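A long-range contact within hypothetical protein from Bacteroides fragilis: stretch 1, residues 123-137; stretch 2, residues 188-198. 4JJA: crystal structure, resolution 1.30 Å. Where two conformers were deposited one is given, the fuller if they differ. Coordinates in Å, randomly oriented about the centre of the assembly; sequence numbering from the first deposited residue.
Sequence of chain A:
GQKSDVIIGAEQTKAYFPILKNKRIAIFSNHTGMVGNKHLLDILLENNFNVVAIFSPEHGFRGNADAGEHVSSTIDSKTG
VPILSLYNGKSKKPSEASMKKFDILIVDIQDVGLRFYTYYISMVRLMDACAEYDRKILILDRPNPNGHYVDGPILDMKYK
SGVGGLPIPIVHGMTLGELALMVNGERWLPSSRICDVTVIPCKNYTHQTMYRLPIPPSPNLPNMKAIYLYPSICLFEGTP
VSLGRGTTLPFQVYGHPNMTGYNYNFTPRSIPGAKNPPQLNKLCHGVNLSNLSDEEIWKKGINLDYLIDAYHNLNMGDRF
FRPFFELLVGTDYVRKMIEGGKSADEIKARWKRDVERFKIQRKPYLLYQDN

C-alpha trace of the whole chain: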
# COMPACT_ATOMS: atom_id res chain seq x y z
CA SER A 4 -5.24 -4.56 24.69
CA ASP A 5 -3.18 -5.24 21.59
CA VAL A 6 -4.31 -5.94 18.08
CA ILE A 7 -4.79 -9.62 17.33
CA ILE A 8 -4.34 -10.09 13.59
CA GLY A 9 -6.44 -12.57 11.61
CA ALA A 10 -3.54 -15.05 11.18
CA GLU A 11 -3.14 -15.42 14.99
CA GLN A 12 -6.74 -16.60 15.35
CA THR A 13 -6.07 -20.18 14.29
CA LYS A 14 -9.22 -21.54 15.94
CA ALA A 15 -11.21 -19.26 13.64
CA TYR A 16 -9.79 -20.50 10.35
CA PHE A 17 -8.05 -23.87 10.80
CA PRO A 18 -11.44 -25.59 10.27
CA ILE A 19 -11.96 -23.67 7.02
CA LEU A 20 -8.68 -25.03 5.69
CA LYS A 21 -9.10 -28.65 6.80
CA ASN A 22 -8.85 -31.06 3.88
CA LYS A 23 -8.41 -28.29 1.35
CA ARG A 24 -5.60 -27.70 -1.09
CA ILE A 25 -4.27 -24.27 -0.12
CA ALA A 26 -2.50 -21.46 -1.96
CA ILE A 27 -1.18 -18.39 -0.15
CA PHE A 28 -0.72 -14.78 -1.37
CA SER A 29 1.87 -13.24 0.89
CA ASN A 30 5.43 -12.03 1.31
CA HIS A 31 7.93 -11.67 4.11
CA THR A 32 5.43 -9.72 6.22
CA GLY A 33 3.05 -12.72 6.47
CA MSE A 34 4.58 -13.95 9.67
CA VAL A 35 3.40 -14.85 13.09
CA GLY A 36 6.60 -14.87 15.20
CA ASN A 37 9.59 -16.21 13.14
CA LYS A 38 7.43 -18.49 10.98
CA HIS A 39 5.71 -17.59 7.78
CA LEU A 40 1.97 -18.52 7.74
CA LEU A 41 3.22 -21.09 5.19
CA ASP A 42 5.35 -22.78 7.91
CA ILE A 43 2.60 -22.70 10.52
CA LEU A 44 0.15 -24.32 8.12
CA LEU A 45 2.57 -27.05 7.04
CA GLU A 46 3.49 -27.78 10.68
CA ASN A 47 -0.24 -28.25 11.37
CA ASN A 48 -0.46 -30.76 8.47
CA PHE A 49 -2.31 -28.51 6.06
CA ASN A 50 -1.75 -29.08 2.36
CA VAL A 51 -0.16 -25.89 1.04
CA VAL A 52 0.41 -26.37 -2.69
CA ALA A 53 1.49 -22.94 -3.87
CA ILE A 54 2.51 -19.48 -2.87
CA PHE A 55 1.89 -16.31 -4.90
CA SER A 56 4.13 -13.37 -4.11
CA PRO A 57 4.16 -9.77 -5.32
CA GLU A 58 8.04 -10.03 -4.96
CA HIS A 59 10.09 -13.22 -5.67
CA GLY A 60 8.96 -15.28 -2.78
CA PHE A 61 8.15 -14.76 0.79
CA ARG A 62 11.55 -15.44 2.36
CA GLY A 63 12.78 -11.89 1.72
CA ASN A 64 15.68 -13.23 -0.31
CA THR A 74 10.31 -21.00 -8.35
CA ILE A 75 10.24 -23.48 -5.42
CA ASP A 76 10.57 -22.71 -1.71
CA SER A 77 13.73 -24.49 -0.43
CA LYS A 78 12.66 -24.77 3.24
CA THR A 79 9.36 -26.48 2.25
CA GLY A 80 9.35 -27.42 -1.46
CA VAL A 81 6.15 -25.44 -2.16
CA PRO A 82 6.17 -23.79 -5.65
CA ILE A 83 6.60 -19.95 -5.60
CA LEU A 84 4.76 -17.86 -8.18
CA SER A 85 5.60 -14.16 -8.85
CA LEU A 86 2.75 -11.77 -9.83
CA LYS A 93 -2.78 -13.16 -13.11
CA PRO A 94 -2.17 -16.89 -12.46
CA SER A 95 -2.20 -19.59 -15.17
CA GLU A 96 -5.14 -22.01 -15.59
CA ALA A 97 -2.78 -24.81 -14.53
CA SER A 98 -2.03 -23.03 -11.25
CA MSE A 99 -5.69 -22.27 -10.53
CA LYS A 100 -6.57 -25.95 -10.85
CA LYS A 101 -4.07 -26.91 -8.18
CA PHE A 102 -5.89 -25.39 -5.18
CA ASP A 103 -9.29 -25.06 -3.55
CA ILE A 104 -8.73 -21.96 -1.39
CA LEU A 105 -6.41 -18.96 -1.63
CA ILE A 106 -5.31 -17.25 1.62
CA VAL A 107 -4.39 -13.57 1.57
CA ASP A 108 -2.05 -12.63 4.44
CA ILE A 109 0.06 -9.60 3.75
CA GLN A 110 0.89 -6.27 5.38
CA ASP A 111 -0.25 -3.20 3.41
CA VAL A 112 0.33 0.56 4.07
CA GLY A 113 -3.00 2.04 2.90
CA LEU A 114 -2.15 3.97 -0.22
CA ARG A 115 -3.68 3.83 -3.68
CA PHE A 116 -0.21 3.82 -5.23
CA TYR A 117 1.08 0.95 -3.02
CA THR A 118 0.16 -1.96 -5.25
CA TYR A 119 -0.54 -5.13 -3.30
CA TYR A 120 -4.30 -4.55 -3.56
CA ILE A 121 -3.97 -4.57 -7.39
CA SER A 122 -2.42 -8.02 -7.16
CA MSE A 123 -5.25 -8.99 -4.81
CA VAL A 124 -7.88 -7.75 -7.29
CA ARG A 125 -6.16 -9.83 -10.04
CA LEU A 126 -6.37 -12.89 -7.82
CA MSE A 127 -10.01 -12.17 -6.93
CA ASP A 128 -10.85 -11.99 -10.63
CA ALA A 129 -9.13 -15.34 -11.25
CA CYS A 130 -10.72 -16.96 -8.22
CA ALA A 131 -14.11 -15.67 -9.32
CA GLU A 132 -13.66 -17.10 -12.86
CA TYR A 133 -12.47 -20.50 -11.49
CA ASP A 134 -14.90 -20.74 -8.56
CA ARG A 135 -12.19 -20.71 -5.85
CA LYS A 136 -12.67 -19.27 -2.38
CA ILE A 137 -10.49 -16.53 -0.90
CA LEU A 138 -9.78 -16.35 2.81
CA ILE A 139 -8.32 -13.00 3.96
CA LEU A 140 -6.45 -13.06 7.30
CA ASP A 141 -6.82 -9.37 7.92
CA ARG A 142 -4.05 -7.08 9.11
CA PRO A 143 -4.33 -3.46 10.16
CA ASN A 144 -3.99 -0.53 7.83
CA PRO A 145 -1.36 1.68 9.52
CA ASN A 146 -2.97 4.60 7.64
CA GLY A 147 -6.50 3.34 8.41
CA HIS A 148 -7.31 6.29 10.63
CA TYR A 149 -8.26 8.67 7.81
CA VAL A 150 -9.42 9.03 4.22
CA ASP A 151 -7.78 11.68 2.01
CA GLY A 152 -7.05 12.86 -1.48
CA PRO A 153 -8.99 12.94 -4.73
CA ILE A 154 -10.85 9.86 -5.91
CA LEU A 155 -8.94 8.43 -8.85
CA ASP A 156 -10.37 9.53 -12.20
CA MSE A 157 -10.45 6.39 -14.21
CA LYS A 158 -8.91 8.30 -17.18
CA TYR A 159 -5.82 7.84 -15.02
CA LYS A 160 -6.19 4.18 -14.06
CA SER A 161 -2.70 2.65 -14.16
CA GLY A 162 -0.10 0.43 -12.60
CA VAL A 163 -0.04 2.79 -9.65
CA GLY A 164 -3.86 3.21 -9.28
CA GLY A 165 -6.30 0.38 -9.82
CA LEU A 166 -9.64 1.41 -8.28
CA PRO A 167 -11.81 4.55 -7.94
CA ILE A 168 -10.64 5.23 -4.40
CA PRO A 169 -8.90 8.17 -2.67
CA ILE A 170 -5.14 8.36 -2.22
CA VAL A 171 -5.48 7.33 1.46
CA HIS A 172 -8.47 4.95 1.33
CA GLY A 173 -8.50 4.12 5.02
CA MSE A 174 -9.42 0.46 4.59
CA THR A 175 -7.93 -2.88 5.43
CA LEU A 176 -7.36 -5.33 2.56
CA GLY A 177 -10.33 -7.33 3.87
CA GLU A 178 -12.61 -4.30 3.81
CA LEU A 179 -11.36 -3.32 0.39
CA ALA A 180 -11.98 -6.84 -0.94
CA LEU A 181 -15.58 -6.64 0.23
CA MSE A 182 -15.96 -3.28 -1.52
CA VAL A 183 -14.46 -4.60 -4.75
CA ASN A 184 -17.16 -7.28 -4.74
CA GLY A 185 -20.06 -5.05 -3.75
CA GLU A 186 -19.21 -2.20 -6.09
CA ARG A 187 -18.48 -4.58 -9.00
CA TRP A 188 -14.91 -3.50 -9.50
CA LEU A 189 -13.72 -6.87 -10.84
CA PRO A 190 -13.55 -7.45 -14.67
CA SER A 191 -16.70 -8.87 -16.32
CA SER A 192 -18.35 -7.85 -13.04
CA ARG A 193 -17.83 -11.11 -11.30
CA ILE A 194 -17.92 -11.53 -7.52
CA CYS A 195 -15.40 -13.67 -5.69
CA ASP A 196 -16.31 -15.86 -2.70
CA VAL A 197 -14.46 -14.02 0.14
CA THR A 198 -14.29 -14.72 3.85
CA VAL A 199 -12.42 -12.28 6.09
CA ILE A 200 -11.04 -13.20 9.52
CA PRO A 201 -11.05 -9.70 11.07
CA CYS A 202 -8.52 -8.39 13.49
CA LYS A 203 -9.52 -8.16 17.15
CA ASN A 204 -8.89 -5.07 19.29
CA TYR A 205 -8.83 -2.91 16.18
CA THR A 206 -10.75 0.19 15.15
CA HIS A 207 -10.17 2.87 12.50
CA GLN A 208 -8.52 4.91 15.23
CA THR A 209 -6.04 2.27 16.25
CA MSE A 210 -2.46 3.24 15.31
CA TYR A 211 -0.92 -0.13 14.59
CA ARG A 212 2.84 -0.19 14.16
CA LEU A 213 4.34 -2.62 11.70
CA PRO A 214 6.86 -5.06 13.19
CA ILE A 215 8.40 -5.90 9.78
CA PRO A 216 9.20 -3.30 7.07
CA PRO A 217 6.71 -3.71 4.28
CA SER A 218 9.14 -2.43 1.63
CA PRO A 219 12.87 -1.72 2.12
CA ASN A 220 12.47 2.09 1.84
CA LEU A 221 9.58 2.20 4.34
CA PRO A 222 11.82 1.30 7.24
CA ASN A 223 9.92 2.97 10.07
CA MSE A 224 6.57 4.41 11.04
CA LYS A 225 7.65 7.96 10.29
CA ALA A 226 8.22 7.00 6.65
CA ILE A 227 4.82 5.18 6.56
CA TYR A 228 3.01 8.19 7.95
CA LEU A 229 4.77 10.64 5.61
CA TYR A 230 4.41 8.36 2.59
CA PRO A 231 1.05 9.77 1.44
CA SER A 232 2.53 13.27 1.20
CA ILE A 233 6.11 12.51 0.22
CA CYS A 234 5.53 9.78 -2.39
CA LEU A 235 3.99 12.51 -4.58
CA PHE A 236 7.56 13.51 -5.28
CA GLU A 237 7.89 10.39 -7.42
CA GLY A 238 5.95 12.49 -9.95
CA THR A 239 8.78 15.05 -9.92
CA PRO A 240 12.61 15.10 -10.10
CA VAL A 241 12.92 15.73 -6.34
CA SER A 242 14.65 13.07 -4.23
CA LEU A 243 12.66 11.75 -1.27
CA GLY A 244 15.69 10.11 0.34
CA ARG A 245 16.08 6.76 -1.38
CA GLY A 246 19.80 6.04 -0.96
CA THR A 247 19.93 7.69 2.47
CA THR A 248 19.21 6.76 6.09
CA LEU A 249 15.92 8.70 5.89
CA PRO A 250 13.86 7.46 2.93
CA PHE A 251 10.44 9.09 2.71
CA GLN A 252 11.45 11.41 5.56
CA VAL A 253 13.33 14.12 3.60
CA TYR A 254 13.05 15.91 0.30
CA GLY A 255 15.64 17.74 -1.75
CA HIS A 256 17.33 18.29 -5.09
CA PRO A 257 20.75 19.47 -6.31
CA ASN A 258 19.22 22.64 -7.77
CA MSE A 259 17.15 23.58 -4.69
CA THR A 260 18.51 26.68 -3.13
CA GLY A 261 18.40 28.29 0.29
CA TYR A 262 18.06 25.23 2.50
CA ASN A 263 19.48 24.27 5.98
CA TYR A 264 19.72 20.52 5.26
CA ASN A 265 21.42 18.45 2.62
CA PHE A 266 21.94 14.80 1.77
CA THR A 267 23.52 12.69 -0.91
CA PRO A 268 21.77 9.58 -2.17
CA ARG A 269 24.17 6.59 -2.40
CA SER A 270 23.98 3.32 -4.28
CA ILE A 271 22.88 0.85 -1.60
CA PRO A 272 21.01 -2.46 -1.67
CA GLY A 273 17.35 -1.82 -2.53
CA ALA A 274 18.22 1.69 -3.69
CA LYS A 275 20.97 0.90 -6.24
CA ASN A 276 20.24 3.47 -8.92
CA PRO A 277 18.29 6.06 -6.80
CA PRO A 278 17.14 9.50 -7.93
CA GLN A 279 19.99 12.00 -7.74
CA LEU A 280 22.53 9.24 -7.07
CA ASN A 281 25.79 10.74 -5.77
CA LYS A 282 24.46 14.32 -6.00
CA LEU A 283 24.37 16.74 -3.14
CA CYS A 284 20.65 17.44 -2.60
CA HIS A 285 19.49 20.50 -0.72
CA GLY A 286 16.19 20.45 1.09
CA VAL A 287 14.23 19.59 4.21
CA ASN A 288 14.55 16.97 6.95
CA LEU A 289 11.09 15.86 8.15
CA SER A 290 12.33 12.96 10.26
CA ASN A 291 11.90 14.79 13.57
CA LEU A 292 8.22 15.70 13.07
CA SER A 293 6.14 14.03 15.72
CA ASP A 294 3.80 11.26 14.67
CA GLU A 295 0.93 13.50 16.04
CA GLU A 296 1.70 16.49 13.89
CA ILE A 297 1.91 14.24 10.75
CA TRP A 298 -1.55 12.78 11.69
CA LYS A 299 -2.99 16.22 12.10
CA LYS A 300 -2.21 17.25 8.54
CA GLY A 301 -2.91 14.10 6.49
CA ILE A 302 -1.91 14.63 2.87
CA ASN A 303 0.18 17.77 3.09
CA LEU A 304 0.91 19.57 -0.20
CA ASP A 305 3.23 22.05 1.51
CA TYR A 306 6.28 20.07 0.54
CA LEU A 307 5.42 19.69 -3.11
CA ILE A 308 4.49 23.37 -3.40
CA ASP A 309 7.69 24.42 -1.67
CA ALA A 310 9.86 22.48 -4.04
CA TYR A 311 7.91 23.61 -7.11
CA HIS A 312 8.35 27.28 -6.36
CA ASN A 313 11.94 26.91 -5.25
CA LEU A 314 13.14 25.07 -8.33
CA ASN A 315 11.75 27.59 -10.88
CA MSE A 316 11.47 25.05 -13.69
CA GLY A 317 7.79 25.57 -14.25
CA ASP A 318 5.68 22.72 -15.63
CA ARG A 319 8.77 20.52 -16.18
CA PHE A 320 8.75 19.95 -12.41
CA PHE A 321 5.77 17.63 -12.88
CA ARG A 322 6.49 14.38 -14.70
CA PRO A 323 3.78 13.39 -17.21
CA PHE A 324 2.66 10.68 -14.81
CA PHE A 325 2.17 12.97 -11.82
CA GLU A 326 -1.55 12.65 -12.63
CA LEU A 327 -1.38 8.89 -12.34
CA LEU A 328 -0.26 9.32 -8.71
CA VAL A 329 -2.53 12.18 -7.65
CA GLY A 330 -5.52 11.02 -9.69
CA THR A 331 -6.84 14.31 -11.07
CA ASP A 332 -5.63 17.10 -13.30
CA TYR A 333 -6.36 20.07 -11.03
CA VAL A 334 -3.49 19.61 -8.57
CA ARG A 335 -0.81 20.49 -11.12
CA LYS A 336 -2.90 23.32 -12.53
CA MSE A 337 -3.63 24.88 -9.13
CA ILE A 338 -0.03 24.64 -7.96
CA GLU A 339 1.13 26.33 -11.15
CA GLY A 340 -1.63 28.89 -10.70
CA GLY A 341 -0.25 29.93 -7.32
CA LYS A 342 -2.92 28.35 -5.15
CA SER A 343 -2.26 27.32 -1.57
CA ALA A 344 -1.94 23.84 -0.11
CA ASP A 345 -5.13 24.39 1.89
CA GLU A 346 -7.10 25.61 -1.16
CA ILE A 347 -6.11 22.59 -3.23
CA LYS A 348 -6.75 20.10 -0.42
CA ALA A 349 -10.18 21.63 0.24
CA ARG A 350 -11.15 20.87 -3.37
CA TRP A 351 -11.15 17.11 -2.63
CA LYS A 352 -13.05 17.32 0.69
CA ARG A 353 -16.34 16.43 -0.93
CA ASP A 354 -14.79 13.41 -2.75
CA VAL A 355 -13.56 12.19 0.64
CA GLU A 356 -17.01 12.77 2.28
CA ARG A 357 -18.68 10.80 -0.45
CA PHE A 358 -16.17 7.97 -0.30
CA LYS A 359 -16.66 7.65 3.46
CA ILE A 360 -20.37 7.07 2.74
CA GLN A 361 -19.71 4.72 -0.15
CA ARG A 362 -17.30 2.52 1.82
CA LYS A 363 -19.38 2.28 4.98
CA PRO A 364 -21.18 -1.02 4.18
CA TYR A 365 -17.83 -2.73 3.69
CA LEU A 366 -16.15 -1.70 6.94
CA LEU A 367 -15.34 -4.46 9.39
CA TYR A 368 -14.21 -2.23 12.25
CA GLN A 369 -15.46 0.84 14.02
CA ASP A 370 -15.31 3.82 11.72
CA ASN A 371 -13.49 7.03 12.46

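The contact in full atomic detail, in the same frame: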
# COMPACT_ATOMS: atom_id res chain seq x y z
N MSE A 123 -4.14 -8.33 -5.45
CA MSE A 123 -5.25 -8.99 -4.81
C MSE A 123 -6.47 -8.98 -5.72
O MSE A 123 -7.14 -9.98 -5.84
CB MSE A 123 -5.59 -8.29 -3.50
CG MSE A 123 -6.74 -8.96 -2.74
SE MSE A 123 -7.20 -8.18 -1.08
CE MSE A 123 -8.04 -6.62 -1.78
N VAL A 124 -6.75 -7.84 -6.37
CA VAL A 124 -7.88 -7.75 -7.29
C VAL A 124 -7.71 -8.72 -8.47
O VAL A 124 -8.70 -9.36 -8.88
CB VAL A 124 -8.11 -6.31 -7.80
CG1 VAL A 124 -9.11 -6.27 -8.94
CG2 VAL A 124 -8.58 -5.47 -6.65
N ARG A 125 -6.49 -8.85 -8.98
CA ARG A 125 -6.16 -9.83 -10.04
C ARG A 125 -6.52 -11.25 -9.58
O ARG A 125 -7.11 -12.05 -10.31
CB ARG A 125 -4.66 -9.72 -10.37
CG ARG A 125 -4.18 -10.43 -11.64
CD ARG A 125 -4.13 -9.43 -12.81
NE ARG A 125 -2.89 -8.65 -12.79
CZ ARG A 125 -2.81 -7.34 -13.02
NH1 ARG A 125 -3.91 -6.63 -13.27
NH2 ARG A 125 -1.63 -6.73 -12.98
N LEU A 126 -6.11 -11.58 -8.36
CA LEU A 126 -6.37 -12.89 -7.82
C LEU A 126 -7.86 -13.11 -7.54
O LEU A 126 -8.37 -14.22 -7.75
CB LEU A 126 -5.55 -13.06 -6.56
CG LEU A 126 -4.05 -13.23 -6.80
CD1 LEU A 126 -3.31 -13.07 -5.48
CD2 LEU A 126 -3.78 -14.61 -7.44
N MSE A 127 -8.57 -12.07 -7.10
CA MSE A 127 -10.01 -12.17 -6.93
C MSE A 127 -10.70 -12.46 -8.25
O MSE A 127 -11.65 -13.24 -8.30
CB MSE A 127 -10.58 -10.88 -6.33
CG MSE A 127 -10.22 -10.70 -4.86
SE MSE A 127 -10.83 -8.98 -4.19
CE MSE A 127 -12.70 -9.34 -4.25
N ASP A 128 -10.25 -11.77 -9.30
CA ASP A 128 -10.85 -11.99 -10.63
C ASP A 128 -10.66 -13.46 -11.09
O ASP A 128 -11.61 -14.11 -11.51
CB ASP A 128 -10.21 -11.04 -11.61
CG ASP A 128 -10.90 -11.02 -12.96
OD1 ASP A 128 -12.14 -10.94 -12.97
OD2 ASP A 128 -10.14 -10.94 -13.94
N ALA A 129 -9.46 -13.96 -10.88
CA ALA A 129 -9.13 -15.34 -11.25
C ALA A 129 -9.92 -16.31 -10.40
O ALA A 129 -10.48 -17.29 -10.89
CB ALA A 129 -7.65 -15.59 -11.14
N CYS A 130 -9.96 -16.08 -9.10
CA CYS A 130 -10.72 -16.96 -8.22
C CYS A 130 -12.21 -16.95 -8.54
O CYS A 130 -12.86 -18.01 -8.51
CB CYS A 130 -10.43 -16.61 -6.76
SG CYS A 130 -8.79 -17.13 -6.13
N ALA A 131 -12.72 -15.80 -8.95
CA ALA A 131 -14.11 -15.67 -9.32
C ALA A 131 -14.36 -16.54 -10.56
O ALA A 131 -15.32 -17.31 -10.60
CB ALA A 131 -14.52 -14.21 -9.62
N GLU A 132 -13.47 -16.41 -11.55
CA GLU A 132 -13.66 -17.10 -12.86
C GLU A 132 -13.60 -18.62 -12.62
O GLU A 132 -14.32 -19.39 -13.28
CB GLU A 132 -12.56 -16.62 -13.83
CG GLU A 132 -12.67 -17.14 -15.28
CD GLU A 132 -11.55 -16.64 -16.20
OE1 GLU A 132 -10.72 -15.78 -15.80
OE2 GLU A 132 -11.49 -17.16 -17.35
N TYR A 133 -12.71 -19.07 -11.74
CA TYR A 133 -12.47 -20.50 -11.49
C TYR A 133 -13.20 -21.09 -10.28
O TYR A 133 -12.94 -22.22 -9.88
CB TYR A 133 -10.96 -20.77 -11.40
CG TYR A 133 -10.27 -20.70 -12.72
CD1 TYR A 133 -9.86 -19.51 -13.27
CD2 TYR A 133 -10.08 -21.87 -13.48
CE1 TYR A 133 -9.25 -19.44 -14.50
CE2 TYR A 133 -9.46 -21.82 -14.73
CZ TYR A 133 -9.06 -20.60 -15.24
OH TYR A 133 -8.45 -20.53 -16.47
N ASP A 134 -14.08 -20.30 -9.67
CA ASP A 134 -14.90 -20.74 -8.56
C ASP A 134 -14.10 -21.17 -7.33
O ASP A 134 -14.51 -22.09 -6.61
CB ASP A 134 -15.87 -21.85 -9.03
CG ASP A 134 -17.03 -22.09 -8.07
OD1 ASP A 134 -17.55 -21.13 -7.43
OD2 ASP A 134 -17.44 -23.26 -7.95
N ARG A 135 -12.99 -20.44 -7.04
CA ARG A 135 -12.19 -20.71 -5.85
C ARG A 135 -12.51 -19.70 -4.76
O ARG A 135 -12.85 -18.55 -5.05
CB ARG A 135 -10.71 -20.66 -6.17
CG ARG A 135 -10.40 -21.46 -7.42
CD ARG A 135 -10.88 -22.88 -7.23
NE ARG A 135 -10.15 -23.74 -8.12
CZ ARG A 135 -10.35 -25.04 -8.23
NH1 ARG A 135 -11.30 -25.63 -7.54
NH2 ARG A 135 -9.60 -25.75 -9.05
N LYS A 136 -12.41 -20.13 -3.52
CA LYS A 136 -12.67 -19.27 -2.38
C LYS A 136 -11.40 -18.53 -1.99
O LYS A 136 -10.31 -19.04 -2.12
CB LYS A 136 -13.10 -20.09 -1.19
CG LYS A 136 -14.40 -20.86 -1.33
CD LYS A 136 -14.71 -21.57 0.01
CE LYS A 136 -13.85 -22.82 0.24
N ILE A 137 -11.57 -17.29 -1.53
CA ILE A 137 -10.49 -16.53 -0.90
C ILE A 137 -10.80 -16.35 0.58
O ILE A 137 -11.91 -16.02 1.00
CB ILE A 137 -10.28 -15.19 -1.62
CG1 ILE A 137 -9.64 -15.43 -2.99
CG2 ILE A 137 -9.43 -14.23 -0.75
CD1 ILE A 137 -9.42 -14.17 -3.85
N TRP A 188 -16.17 -4.00 -8.96
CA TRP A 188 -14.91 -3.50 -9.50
C TRP A 188 -14.02 -4.58 -10.12
O TRP A 188 -12.98 -4.26 -10.68
CB TRP A 188 -14.16 -2.76 -8.38
CG TRP A 188 -14.76 -1.47 -7.98
CD1 TRP A 188 -15.67 -0.73 -8.65
CD2 TRP A 188 -14.45 -0.72 -6.80
NE1 TRP A 188 -15.98 0.40 -7.94
CE2 TRP A 188 -15.22 0.44 -6.81
CE3 TRP A 188 -13.60 -0.93 -5.73
CZ2 TRP A 188 -15.12 1.39 -5.80
CZ3 TRP A 188 -13.51 -0.02 -4.75
CH2 TRP A 188 -14.25 1.14 -4.78
N LEU A 189 -14.41 -5.86 -10.06
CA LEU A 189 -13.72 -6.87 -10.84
C LEU A 189 -14.08 -6.79 -12.34
O LEU A 189 -15.19 -6.44 -12.67
CB LEU A 189 -14.02 -8.29 -10.32
CG LEU A 189 -13.61 -8.63 -8.89
CD1 LEU A 189 -13.96 -10.05 -8.55
CD2 LEU A 189 -12.11 -8.34 -8.68
N PRO A 190 -13.17 -7.22 -13.23
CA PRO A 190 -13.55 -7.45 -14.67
C PRO A 190 -14.74 -8.36 -14.92
O PRO A 190 -14.95 -9.35 -14.21
CB PRO A 190 -12.32 -8.13 -15.23
CG PRO A 190 -11.21 -7.61 -14.43
CD PRO A 190 -11.74 -7.47 -13.00
N SER A 191 -15.52 -8.06 -15.96
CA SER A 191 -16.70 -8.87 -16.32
C SER A 191 -17.66 -8.95 -15.13
O SER A 191 -18.54 -9.81 -15.08
CB SER A 191 -16.31 -10.30 -16.78
OG SER A 191 -15.62 -10.28 -18.02
N SER A 192 -17.46 -8.04 -14.17
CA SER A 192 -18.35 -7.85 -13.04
C SER A 192 -18.71 -9.13 -12.31
O SER A 192 -19.83 -9.32 -11.84
CB SER A 192 -19.57 -7.10 -13.52
OG SER A 192 -19.12 -5.97 -14.24
N ARG A 193 -17.71 -9.98 -12.17
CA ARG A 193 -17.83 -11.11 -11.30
C ARG A 193 -17.77 -10.70 -9.82
O ARG A 193 -17.33 -9.59 -9.50
CB ARG A 193 -16.70 -12.11 -11.57
CG ARG A 193 -16.58 -12.63 -13.02
CD ARG A 193 -15.11 -13.11 -13.24
NE ARG A 193 -14.73 -13.26 -14.66
CZ ARG A 193 -15.22 -14.18 -15.48
NH1 ARG A 193 -16.14 -15.06 -15.08
NH2 ARG A 193 -14.79 -14.21 -16.74
N ILE A 194 -18.25 -11.57 -8.95
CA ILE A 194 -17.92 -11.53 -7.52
C ILE A 194 -17.19 -12.79 -7.10
O ILE A 194 -17.47 -13.90 -7.58
CB ILE A 194 -19.12 -11.27 -6.63
CG1 ILE A 194 -20.20 -12.35 -6.75
CG2 ILE A 194 -19.66 -9.84 -6.92
CD1 ILE A 194 -21.37 -12.06 -5.84
N CYS A 195 -16.20 -12.60 -6.23
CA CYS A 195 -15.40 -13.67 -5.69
C CYS A 195 -15.93 -14.07 -4.32
O CYS A 195 -16.27 -13.21 -3.49
CB CYS A 195 -13.92 -13.19 -5.64
SG CYS A 195 -12.76 -14.39 -5.04
N ASP A 196 -15.99 -15.37 -4.01
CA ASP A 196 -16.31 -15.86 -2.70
C ASP A 196 -15.17 -15.47 -1.75
O ASP A 196 -14.08 -15.99 -1.87
CB ASP A 196 -16.49 -17.38 -2.75
CG ASP A 196 -17.04 -17.98 -1.50
OD1 ASP A 196 -16.87 -17.40 -0.43
OD2 ASP A 196 -17.59 -19.14 -1.56
N VAL A 197 -15.45 -14.58 -0.81
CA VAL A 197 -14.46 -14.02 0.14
C VAL A 197 -14.95 -14.18 1.57
O VAL A 197 -16.07 -13.80 1.89
CB VAL A 197 -14.20 -12.50 -0.13
CG1 VAL A 197 -13.29 -11.94 0.98
CG2 VAL A 197 -13.55 -12.29 -1.47
N THR A 198 -14.09 -14.72 2.41
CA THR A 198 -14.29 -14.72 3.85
C THR A 198 -13.13 -13.97 4.47
O THR A 198 -11.98 -14.19 4.08
CB THR A 198 -14.28 -16.15 4.38
OG1 THR A 198 -15.32 -16.89 3.75
CG2 THR A 198 -14.36 -16.22 5.93
O HOH W 1 -15.21 -17.32 -5.98
O HOH W 2 -14.27 -17.73 1.20

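The contact between residues 123-137 and 188-198 illustrates a common principle of alpha/beta architecture: a helix and the strand that follows it engage one distant segment in two ways, by apolar packing along the helix and by backbone hydrogen bonding along the strand. At the strand end, Ile137 and Val197 form a parallel bridge. Ile137 N donates to Asp196 O at 2.8 Å, and Ile137 O accepts from Thr198 N at 2.9 Å, both nearly linear. One residue thus uses both its backbone polar groups on the residues flanking its bridge partner, as parallel pairing requires. Val197 CA also lies 3.4 Å from Ile137 O, in a CA-H...O contact.

Just before the bridge the chains no longer bond directly, and water fills the gap: water 1 donates to Arg135 O (2.8 Å) and accepts from Asp196 N (2.9 Å). Water 2 donates to Ile137 O (2.9 Å) and to Asp196 OD1 (3.1 Å) and accepts from Thr198 OG1 (2.9 Å).

Along the helix, the closest backbone approach falls at a small side chain, Ala131. It points toward the second stretch, and its CA comes within 4.3 Å of Cys195 CA; its methyl CB sits 3.6 Å from both Arg193 CB and Ile194 O. Cys195 is buried, with its SG 3.6 Å from both Cys130 CB and Ile137 CD1, so it touches helix and strand alike. One helical turn or more earlier, Leu189 CD2 packs against Val124 CG1 (3.7 Å) and Met127 CB (3.8 Å).

Charge plays a looser part around Arg193. Asp128 OD1 and Arg193 NE form a long salt bridge at 3.9 Å, with the carboxylate oxygen near the guanidinium plane, whereas Glu132 covers one guanidinium face with its aliphatic CG, 3.9 Å from Arg193 NH2.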